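Local coordinates for protein cellulose 1,4-beta-cellobiosidase (Thermobifida fusca, PDB 4JJJ) that probably hydrolyses cellulose to release cellobiose, this chain being the family 48 glycoside hydrolase part of a longer cellulase, at residues D113-N121 with L204-N212. The protein carries 1 engineered substitution. Numbering follows the deposited sequence.
Sequences DGYPSPLMN and LDLFTDDQN. With BGC (beta-D-glucopyranose), chain D; BGC (beta-D-glucopyranose), chain B; BGC (beta-D-glucopyranose), chain C.
Ser-117 and Pro-118 pair in parallel with Thr-208 and Asp-209. Two backbone hydrogen bonds hold this short two-stranded sheet. Ser-117 N donates to Phe-207 O at 3.1 Å, and Asp-209 N donates to Ser-117 O at 2.8 Å. Both are nearly straight at hydrogen, yet each N lies well above the plane of the carbonyl that accepts it.

Waters extend the pairing. One joins the carbonyls of Tyr-115 and Leu-206. Another links Pro-116 O to the Asp-209 carboxylate.

Van der Waals contacts flank the bonds. The Pro-116 ring, after a cis peptide bond, lies against backbone, with CG 3.4 Å from Asp-205 O. The Tyr-115 ring turns its edge to Phe-207 O. The Leu-119 side chain lies slantwise across Thr-208, with CD1 3.5 Å from CG2.

Sugar contacts lie beside this pair. With OG1 beside the backbone N (chi1 -61°), Thr-208 turns CG2 to O6 of the chain D glucose, 3.4 Å away. Asp-210 OD2 accepts from that O6 at 2.6 Å and from O2 of the chain B glucose at 2.7 Å, so one oxygen grips two neighbouring sugars. Replacing Asp-210 with an alanine would probably leave both hydroxyls without their shared acceptor and the two sugars less firmly fixed.

The contact's centre is about 26 Å from that of the chain, where Leu-119, Thr-208 and Asp-210 line the glycan pocket of this (alpha/alpha)6 domain. Leu-204 packs on strand 216-220, Phe-207 meets the ring of His-189 in strand 189-190, and Ser-117 OG is hydrogen-bonded to Pro-107 O.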
loop_
_atom_site.group_PDB
_atom_site.type_symbol
_atom_site.label_atom_id
_atom_site.label_comp_id
_atom_site.label_asym_id
_atom_site.label_seq_id
_atom_site.Cartn_x
_atom_site.Cartn_y
_atom_site.Cartn_z
ATOM N N ASP A 113 15.474 18.147 -3.839
ATOM C CA ASP A 113 15.914 19.503 -4.253
ATOM C C ASP A 113 15.469 19.925 -5.624
ATOM O O ASP A 113 15.575 21.123 -5.998
ATOM C CB ASP A 113 17.429 19.680 -4.101
ATOM C CG ASP A 113 18.231 18.780 -4.953
ATOM O OD1 ASP A 113 17.751 17.785 -5.498
ATOM O OD2 ASP A 113 19.417 19.107 -5.124
ATOM N N GLY A 114 14.901 19.011 -6.417
ATOM C CA GLY A 114 14.256 19.411 -7.666
ATOM C C GLY A 114 12.869 20.009 -7.622
ATOM O O GLY A 114 12.263 20.415 -8.641
ATOM N N TYR A 115 12.301 20.060 -6.402
ATOM C CA TYR A 115 10.959 20.473 -6.189
ATOM C C TYR A 115 10.993 21.859 -5.564
ATOM O O TYR A 115 11.837 22.114 -4.664
ATOM C CB TYR A 115 10.254 19.419 -5.243
ATOM C CG TYR A 115 10.029 18.126 -5.992
ATOM C CD1 TYR A 115 11.014 17.160 -6.022
ATOM C CD2 TYR A 115 8.856 17.933 -6.663
ATOM C CE1 TYR A 115 10.788 16.019 -6.765
ATOM C CE2 TYR A 115 8.622 16.802 -7.390
ATOM C CZ TYR A 115 9.605 15.845 -7.404
ATOM O OH TYR A 115 9.416 14.616 -8.145
ATOM N N PRO A 116 10.047 22.707 -5.910
ATOM C CA PRO A 116 8.908 22.457 -6.729
ATOM C C PRO A 116 9.206 22.282 -8.209
ATOM O O PRO A 116 10.143 22.885 -8.743
ATOM C CB PRO A 116 8.007 23.682 -6.477
ATOM C CG PRO A 116 9.036 24.780 -6.250
ATOM C CD PRO A 116 9.999 24.085 -5.345
ATOM N N SER A 117 8.508 21.288 -8.806
ATOM C CA SER A 117 8.701 20.869 -10.191
ATOM C C SER A 117 7.660 21.542 -11.071
ATOM O O SER A 117 6.514 21.717 -10.714
ATOM C CB SER A 117 8.520 19.357 -10.261
ATOM O OG SER A 117 8.992 18.912 -11.511
ATOM N N PRO A 118 8.100 22.041 -12.268
ATOM C CA PRO A 118 7.189 22.827 -13.107
ATOM C C PRO A 118 6.217 22.044 -13.990
ATOM O O PRO A 118 6.477 20.908 -14.434
ATOM C CB PRO A 118 8.190 23.578 -14.038
ATOM C CG PRO A 118 9.329 22.593 -14.194
ATOM C CD PRO A 118 9.405 21.825 -12.867
ATOM N N LEU A 119 5.117 22.672 -14.260
ATOM C CA LEU A 119 4.236 22.244 -15.321
ATOM C C LEU A 119 4.878 22.372 -16.683
ATOM O O LEU A 119 5.549 23.384 -16.949
ATOM C CB LEU A 119 2.972 23.068 -15.329
ATOM C CG LEU A 119 1.905 22.858 -14.270
ATOM C CD1 LEU A 119 2.301 23.160 -12.844
ATOM C CD2 LEU A 119 0.768 23.795 -14.662
ATOM N N MET A 120 4.663 21.368 -17.534
ATOM C CA MET A 120 5.167 21.359 -18.927
ATOM C C MET A 120 4.020 21.095 -19.897
ATOM O O MET A 120 3.524 19.996 -20.070
ATOM C CB MET A 120 6.306 20.369 -19.109
ATOM C CG MET A 120 7.517 20.684 -18.261
ATOM S SD MET A 120 8.882 19.564 -18.483
ATOM C CE MET A 120 10.102 20.350 -17.425
ATOM N N ASN A 121 3.517 22.140 -20.499
ATOM C CA ASN A 121 2.422 21.961 -21.455
ATOM C C ASN A 121 2.772 21.332 -22.802
ATOM O O ASN A 121 1.814 20.902 -23.531
ATOM C CB ASN A 121 1.774 23.325 -21.788
ATOM C CG ASN A 121 1.092 23.921 -20.598
ATOM O OD1 ASN A 121 0.425 23.216 -19.844
ATOM N ND2 ASN A 121 1.298 25.203 -20.377
ATOM N N LEU A 204 1.501 24.177 -1.216
ATOM C CA LEU A 204 1.437 23.730 -2.603
ATOM C C LEU A 204 2.775 23.994 -3.308
ATOM O O LEU A 204 3.230 23.163 -4.168
ATOM C CB LEU A 204 0.347 24.454 -3.350
ATOM C CG LEU A 204 -1.023 24.294 -2.840
ATOM C CD1 LEU A 204 -2.006 25.111 -3.642
ATOM C CD2 LEU A 204 -1.420 22.786 -2.835
ATOM N N ASP A 205 3.405 25.137 -3.015
ATOM C CA ASP A 205 4.576 25.506 -3.689
ATOM C C ASP A 205 5.848 24.961 -3.161
ATOM O O ASP A 205 6.939 25.379 -3.620
ATOM C CB ASP A 205 4.664 27.070 -3.874
ATOM C CG ASP A 205 4.567 27.856 -2.545
ATOM O OD1 ASP A 205 4.459 27.235 -1.486
ATOM O OD2 ASP A 205 4.762 29.122 -2.577
ATOM N N LEU A 206 5.790 23.946 -2.252
ATOM C CA LEU A 206 6.959 23.140 -1.959
ATOM C C LEU A 206 7.126 22.103 -3.107
ATOM O O LEU A 206 8.155 21.541 -3.286
ATOM C CB LEU A 206 6.662 22.362 -0.654
ATOM C CG LEU A 206 6.647 23.187 0.631
ATOM C CD1 LEU A 206 6.020 22.420 1.797
ATOM C CD2 LEU A 206 8.023 23.562 1.011
ATOM N N PHE A 207 6.004 21.813 -3.766
ATOM C CA PHE A 207 5.846 20.655 -4.609
ATOM C C PHE A 207 5.699 20.938 -6.083
ATOM O O PHE A 207 6.327 20.255 -6.871
ATOM C CB PHE A 207 4.736 19.745 -4.078
ATOM C CG PHE A 207 4.876 19.440 -2.607
ATOM C CD1 PHE A 207 6.025 18.909 -2.103
ATOM C CD2 PHE A 207 3.830 19.675 -1.708
ATOM C CE1 PHE A 207 6.175 18.608 -0.757
ATOM C CE2 PHE A 207 3.944 19.402 -0.374
ATOM C CZ PHE A 207 5.106 18.822 0.095
ATOM N N THR A 208 4.860 21.887 -6.452
ATOM C CA THR A 208 4.542 22.219 -7.857
ATOM C C THR A 208 4.911 23.681 -8.085
ATOM O O THR A 208 4.610 24.504 -7.234
ATOM C CB THR A 208 3.094 21.985 -8.047
ATOM O OG1 THR A 208 2.791 20.593 -7.787
ATOM C CG2 THR A 208 2.639 22.245 -9.461
ATOM N N ASP A 209 5.569 23.934 -9.203
ATOM C CA ASP A 209 6.009 25.292 -9.610
ATOM C C ASP A 209 5.010 25.757 -10.639
ATOM O O ASP A 209 4.947 25.254 -11.758
ATOM C CB ASP A 209 7.409 25.204 -10.158
ATOM C CG ASP A 209 8.026 26.562 -10.469
ATOM O OD1 ASP A 209 7.374 27.557 -10.149
ATOM O OD2 ASP A 209 9.170 26.525 -11.002
ATOM N N ASP A 210 4.136 26.686 -10.233
ATOM C CA ASP A 210 3.094 27.187 -11.072
ATOM C C ASP A 210 3.100 28.683 -10.867
ATOM O O ASP A 210 3.539 29.181 -9.837
ATOM C CB ASP A 210 1.768 26.566 -10.684
ATOM C CG ASP A 210 0.719 26.678 -11.763
ATOM O OD1 ASP A 210 0.841 27.532 -12.690
ATOM O OD2 ASP A 210 -0.258 25.897 -11.652
ATOM N N GLN A 211 2.613 29.391 -11.873
ATOM C CA GLN A 211 2.624 30.843 -11.820
ATOM C C GLN A 211 1.546 31.371 -10.885
ATOM O O GLN A 211 1.656 32.463 -10.381
ATOM C CB GLN A 211 2.520 31.477 -13.220
ATOM C CG GLN A 211 3.546 32.614 -13.347
ATOM C CD GLN A 211 3.196 33.632 -14.430
ATOM O OE1 GLN A 211 2.175 34.326 -14.344
ATOM N NE2 GLN A 211 4.052 33.736 -15.456
ATOM N N ASN A 212 0.491 30.579 -10.707
ATOM C CA ASN A 212 -0.650 30.940 -9.881
ATOM C C ASN A 212 -0.843 29.774 -8.893
ATOM O O ASN A 212 -0.514 28.620 -9.313
ATOM C CB ASN A 212 -1.914 31.051 -10.758
ATOM C CG ASN A 212 -1.865 32.210 -11.753
ATOM O OD1 ASN A 212 -1.763 33.381 -11.376
ATOM N ND2 ASN A 212 -1.953 31.876 -13.035
HETATM C C2 BGC D . -3.318 20.083 -12.858
HETATM C C3 BGC D . -3.376 21.441 -13.592
HETATM C C4 BGC D . -3.262 22.586 -12.575
HETATM C C5 BGC D . -2.049 22.374 -11.631
HETATM C C6 BGC D . -1.750 23.422 -10.555
HETATM C C1 BGC D . -2.115 20.030 -11.952
HETATM O O2 BGC D . -3.295 19.111 -13.847
HETATM O O3 BGC D . -4.646 21.570 -14.293
HETATM O O4 BGC D . -2.824 23.797 -13.332
HETATM O O5 BGC D . -2.259 21.079 -10.962
HETATM O O6 BGC D . -0.364 23.698 -10.337
HETATM C C2 BGC B . -3.223 26.017 -13.789
HETATM C C3 BGC B . -4.205 27.063 -14.315
HETATM C C4 BGC B . -5.100 26.433 -15.395
HETATM C C5 BGC B . -5.770 25.147 -14.874
HETATM C C6 BGC B . -6.786 24.612 -15.868
HETATM C C1 BGC B . -3.929 24.652 -13.503
HETATM O O2 BGC B . -2.637 26.585 -12.619
HETATM O O3 BGC B . -3.401 28.182 -14.850
HETATM O O4 BGC B . -6.039 27.430 -15.848
HETATM O O5 BGC B . -4.638 24.191 -14.718
HETATM O O6 BGC B . -5.908 24.053 -16.813
HETATM C C2 BGC C . 0.121 17.897 -8.443
HETATM C C3 BGC C . -1.022 18.631 -9.134
HETATM C C4 BGC C . -1.037 18.285 -10.646
HETATM C C5 BGC C . -1.062 16.762 -10.806
HETATM C C6 BGC C . -0.909 16.332 -12.305
HETATM C C1 BGC C . -0.044 16.397 -8.677
HETATM O O2 BGC C . 0.008 18.182 -7.062
HETATM O O3 BGC C . -0.800 20.047 -8.945
HETATM O O4 BGC C . -2.232 18.763 -11.263
HETATM O O5 BGC C . 0.053 16.209 -10.097
HETATM O O6 BGC C . 0.366 16.682 -12.842
HETATM O O HOH W 1 10.673 21.186 -2.113
HETATM O O HOH W 2 10.899 24.542 -11.099
HETATM O O HOH W 3 5.232 25.952 -14.339
#